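Side-chain contact in alpha-1,2-Mannosidase (Trichoderma reesei, PDB 1HCU), which probably trims alpha-1,2-linked mannose residues from high-mannose N-glycans, as a calcium-dependent glycosyl hydrolase of family 47: residues P36-H41 with I103-G108. Residues are numbered along the deposited sequence; the frame is centred on the assembly and turned at random.
Sequences PHDDLH and IRYLGG
Asp38 and Tyr105 meet through a single pair of oxygens: OD1 of Asp38 lies 2.9 Å from the hydroxyl OH of Tyr105, at the ring's edge and near its plane. The two side chains approach at about a right angle, with carboxylate and ring planes 63° apart. Close as they are, the angle is poor for a hydrogen bond, and both oxygens find better partners nearby: the hydroxyl bonds to the backbone O of Arg51, while OD1 accepts from the backbone N of Gly55 and of Ser56, and OD2 from that of Gly53. Three amides thus grip the buried carboxylate, fix its rotation and would be expected to offset its charge. Asp38 CA and Tyr105 CA are 11.1 Å apart, and the long tyrosine side chain, its CG anti to its own carbonyl carbon (chi1 -67°), spans most of that gap, touching Ser56 and Ile59 of helix 56-67 and Leu140 of helix 127-144. The loop leading into helix 56-67 therefore joins the residue before strand 39-41 to helix 98-117, where neighbouring Arg104 forms a salt bridge through NH1 with OE1 of Glu100, a predicted proton donor, within the (alpha/alpha)7 barrel characteristic of family 47.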
ATOM      1  N   PRO A  36     -14.789  -8.343 -17.132  1.00 26.22           N
ATOM      2  CA  PRO A  36     -13.983  -8.787 -15.989  1.00 23.95           C
ATOM      3  C   PRO A  36     -12.479  -8.559 -16.148  1.00 22.59           C
ATOM      4  O   PRO A  36     -11.685  -9.180 -15.451  1.00 21.93           O
ATOM      5  CB  PRO A  36     -14.294 -10.286 -15.894  1.00 25.12           C
ATOM      6  CG  PRO A  36     -15.475 -10.503 -16.824  1.00 27.93           C
ATOM      7  CD  PRO A  36     -15.232  -9.508 -17.912  1.00 27.14           C
ATOM      8  N   HIS A  37     -12.083  -7.693 -17.073  1.00 21.56           N
ATOM      9  CA  HIS A  37     -10.663  -7.418 -17.273  1.00 20.12           C
ATOM     10  C   HIS A  37     -10.109  -6.721 -16.032  1.00 18.97           C
ATOM     11  O   HIS A  37     -10.869  -6.325 -15.153  1.00 18.68           O
ATOM     12  CB  HIS A  37     -10.469  -6.568 -18.525  1.00 21.38           C
ATOM     13  CG  HIS A  37     -10.836  -7.283 -19.790  1.00 24.34           C
ATOM     14  ND1 HIS A  37     -10.030  -8.242 -20.367  1.00 24.86           N
ATOM     15  CD2 HIS A  37     -11.948  -7.215 -20.563  1.00 24.16           C
ATOM     16  CE1 HIS A  37     -10.628  -8.732 -21.438  1.00 23.59           C
ATOM     17  NE2 HIS A  37     -11.794  -8.127 -21.578  1.00 23.87           N
ATOM     18  N   ASP A  38      -8.794  -6.566 -15.951  1.00 17.52           N
ATOM     19  CA  ASP A  38      -8.194  -5.958 -14.768  1.00 17.03           C
ATOM     20  C   ASP A  38      -8.473  -4.478 -14.512  1.00 17.87           C
ATOM     21  O   ASP A  38      -8.941  -4.117 -13.431  1.00 17.35           O
ATOM     22  CB  ASP A  38      -6.677  -6.187 -14.760  1.00 16.55           C
ATOM     23  CG  ASP A  38      -6.310  -7.654 -14.737  1.00 18.57           C
ATOM     24  OD1 ASP A  38      -6.939  -8.425 -13.981  1.00 20.95           O
ATOM     25  OD2 ASP A  38      -5.381  -8.042 -15.471  1.00 22.46           O
ATOM     26  N   ASP A  39      -8.184  -3.622 -15.485  1.00 17.53           N
ATOM     27  CA  ASP A  39      -8.375  -2.189 -15.282  1.00 19.52           C
ATOM     28  C   ASP A  39      -9.121  -1.456 -16.393  1.00 20.16           C
ATOM     29  O   ASP A  39      -9.088  -1.845 -17.557  1.00 18.81           O
ATOM     30  CB  ASP A  39      -7.019  -1.503 -15.076  1.00 20.84           C
ATOM     31  CG  ASP A  39      -6.216  -2.114 -13.946  1.00 21.99           C
ATOM     32  OD1 ASP A  39      -6.678  -2.076 -12.790  1.00 24.21           O
ATOM     33  OD2 ASP A  39      -5.118  -2.634 -14.215  1.00 24.84           O
ATOM     34  N   LEU A  40      -9.776  -0.367 -16.011  1.00 20.41           N
ATOM     35  CA  LEU A  40     -10.524   0.454 -16.946  1.00 20.66           C
ATOM     36  C   LEU A  40      -9.755   1.709 -17.345  1.00 20.77           C
ATOM     37  O   LEU A  40      -9.040   2.306 -16.534  1.00 20.31           O
ATOM     38  CB  LEU A  40     -11.852   0.885 -16.328  1.00 19.49           C
ATOM     39  CG  LEU A  40     -12.594   1.994 -17.087  1.00 18.48           C
ATOM     40  CD1 LEU A  40     -13.336   1.406 -18.289  1.00 14.02           C
ATOM     41  CD2 LEU A  40     -13.576   2.676 -16.138  1.00 17.41           C
ATOM     42  N   HIS A  41      -9.898   2.087 -18.610  1.00 20.83           N
ATOM     43  CA  HIS A  41      -9.288   3.299 -19.132  1.00 21.24           C
ATOM     44  C   HIS A  41     -10.507   4.175 -19.371  1.00 21.29           C
ATOM     45  O   HIS A  41     -11.156   4.093 -20.415  1.00 22.03           O
ATOM     46  CB  HIS A  41      -8.534   3.010 -20.426  1.00 21.15           C
ATOM     47  CG  HIS A  41      -7.346   2.120 -20.237  1.00 21.75           C
ATOM     48  ND1 HIS A  41      -6.531   1.730 -21.277  1.00 22.77           N
ATOM     49  CD2 HIS A  41      -6.831   1.545 -19.125  1.00 22.54           C
ATOM     50  CE1 HIS A  41      -5.567   0.954 -20.818  1.00 20.30           C
ATOM     51  NE2 HIS A  41      -5.726   0.826 -19.514  1.00 21.66           N
ATOM     52  N   ILE A 103      -0.499  -9.163  -2.847  1.00 10.86           N
ATOM     53  CA  ILE A 103      -1.150  -8.061  -2.149  1.00 12.11           C
ATOM     54  C   ILE A 103      -2.552  -7.720  -2.663  1.00 12.86           C
ATOM     55  O   ILE A 103      -3.421  -7.314  -1.881  1.00 11.56           O
ATOM     56  CB  ILE A 103      -0.254  -6.784  -2.170  1.00 12.21           C
ATOM     57  CG1 ILE A 103      -0.162  -6.214  -3.587  1.00 10.84           C
ATOM     58  CG2 ILE A 103       1.138  -7.122  -1.643  1.00  9.23           C
ATOM     59  CD1 ILE A 103       0.610  -4.901  -3.680  1.00 13.58           C
ATOM     60  N   ARG A 104      -2.776  -7.892  -3.964  1.00 13.44           N
ATOM     61  CA  ARG A 104      -4.089  -7.591  -4.549  1.00 14.00           C
ATOM     62  C   ARG A 104      -5.080  -8.753  -4.478  1.00 13.54           C
ATOM     63  O   ARG A 104      -6.099  -8.677  -3.797  1.00 14.44           O
ATOM     64  CB  ARG A 104      -3.947  -7.168  -6.016  1.00 14.07           C
ATOM     65  CG  ARG A 104      -3.326  -5.805  -6.254  1.00 15.93           C
ATOM     66  CD  ARG A 104      -3.485  -5.418  -7.717  1.00 18.51           C
ATOM     67  NE  ARG A 104      -2.927  -4.105  -8.008  1.00 23.10           N
ATOM     68  CZ  ARG A 104      -1.654  -3.782  -7.816  1.00 25.52           C
ATOM     69  NH1 ARG A 104      -0.814  -4.687  -7.332  1.00 23.80           N
ATOM     70  NH2 ARG A 104      -1.221  -2.559  -8.107  1.00 25.11           N
ATOM     71  N   TYR A 105      -4.775  -9.830  -5.190  1.00 11.66           N
ATOM     72  CA  TYR A 105      -5.669 -10.977  -5.242  1.00 13.33           C
ATOM     73  C   TYR A 105      -5.804 -11.753  -3.934  1.00 13.21           C
ATOM     74  O   TYR A 105      -6.888 -11.838  -3.362  1.00 12.49           O
ATOM     75  CB  TYR A 105      -5.229 -11.894  -6.383  1.00 11.97           C
ATOM     76  CG  TYR A 105      -5.431 -11.259  -7.745  1.00 14.58           C
ATOM     77  CD1 TYR A 105      -4.346 -10.900  -8.547  1.00 14.02           C
ATOM     78  CD2 TYR A 105      -6.720 -11.046  -8.246  1.00 16.57           C
ATOM     79  CE1 TYR A 105      -4.545 -10.350  -9.827  1.00 15.50           C
ATOM     80  CE2 TYR A 105      -6.928 -10.502  -9.514  1.00 16.72           C
ATOM     81  CZ  TYR A 105      -5.839 -10.162 -10.304  1.00 15.24           C
ATOM     82  OH  TYR A 105      -6.057  -9.685 -11.581  1.00 13.51           O
ATOM     83  N   LEU A 106      -4.700 -12.308  -3.461  1.00 13.24           N
ATOM     84  CA  LEU A 106      -4.713 -13.051  -2.224  1.00 15.51           C
ATOM     85  C   LEU A 106      -5.227 -12.144  -1.092  1.00 14.36           C
ATOM     86  O   LEU A 106      -6.114 -12.524  -0.324  1.00 14.31           O
ATOM     87  CB  LEU A 106      -3.297 -13.561  -1.939  1.00 18.04           C
ATOM     88  CG  LEU A 106      -3.183 -14.646  -0.880  1.00 23.06           C
ATOM     89  CD1 LEU A 106      -4.127 -15.781  -1.253  1.00 25.37           C
ATOM     90  CD2 LEU A 106      -1.738 -15.143  -0.770  1.00 23.22           C
ATOM     91  N   GLY A 107      -4.685 -10.932  -1.005  1.00 14.54           N
ATOM     92  CA  GLY A 107      -5.127 -10.001   0.027  1.00 11.96           C
ATOM     93  C   GLY A 107      -6.599  -9.655  -0.101  1.00 10.05           C
ATOM     94  O   GLY A 107      -7.346  -9.686   0.877  1.00  9.57           O
ATOM     95  N   GLY A 108      -7.021  -9.329  -1.320  1.00 10.22           N
ATOM     96  CA  GLY A 108      -8.411  -8.973  -1.557  1.00 11.26           C
ATOM     97  C   GLY A 108      -9.400 -10.076  -1.220  1.00 11.28           C
ATOM     98  O   GLY A 108     -10.459  -9.806  -0.654  1.00 12.28           O
TER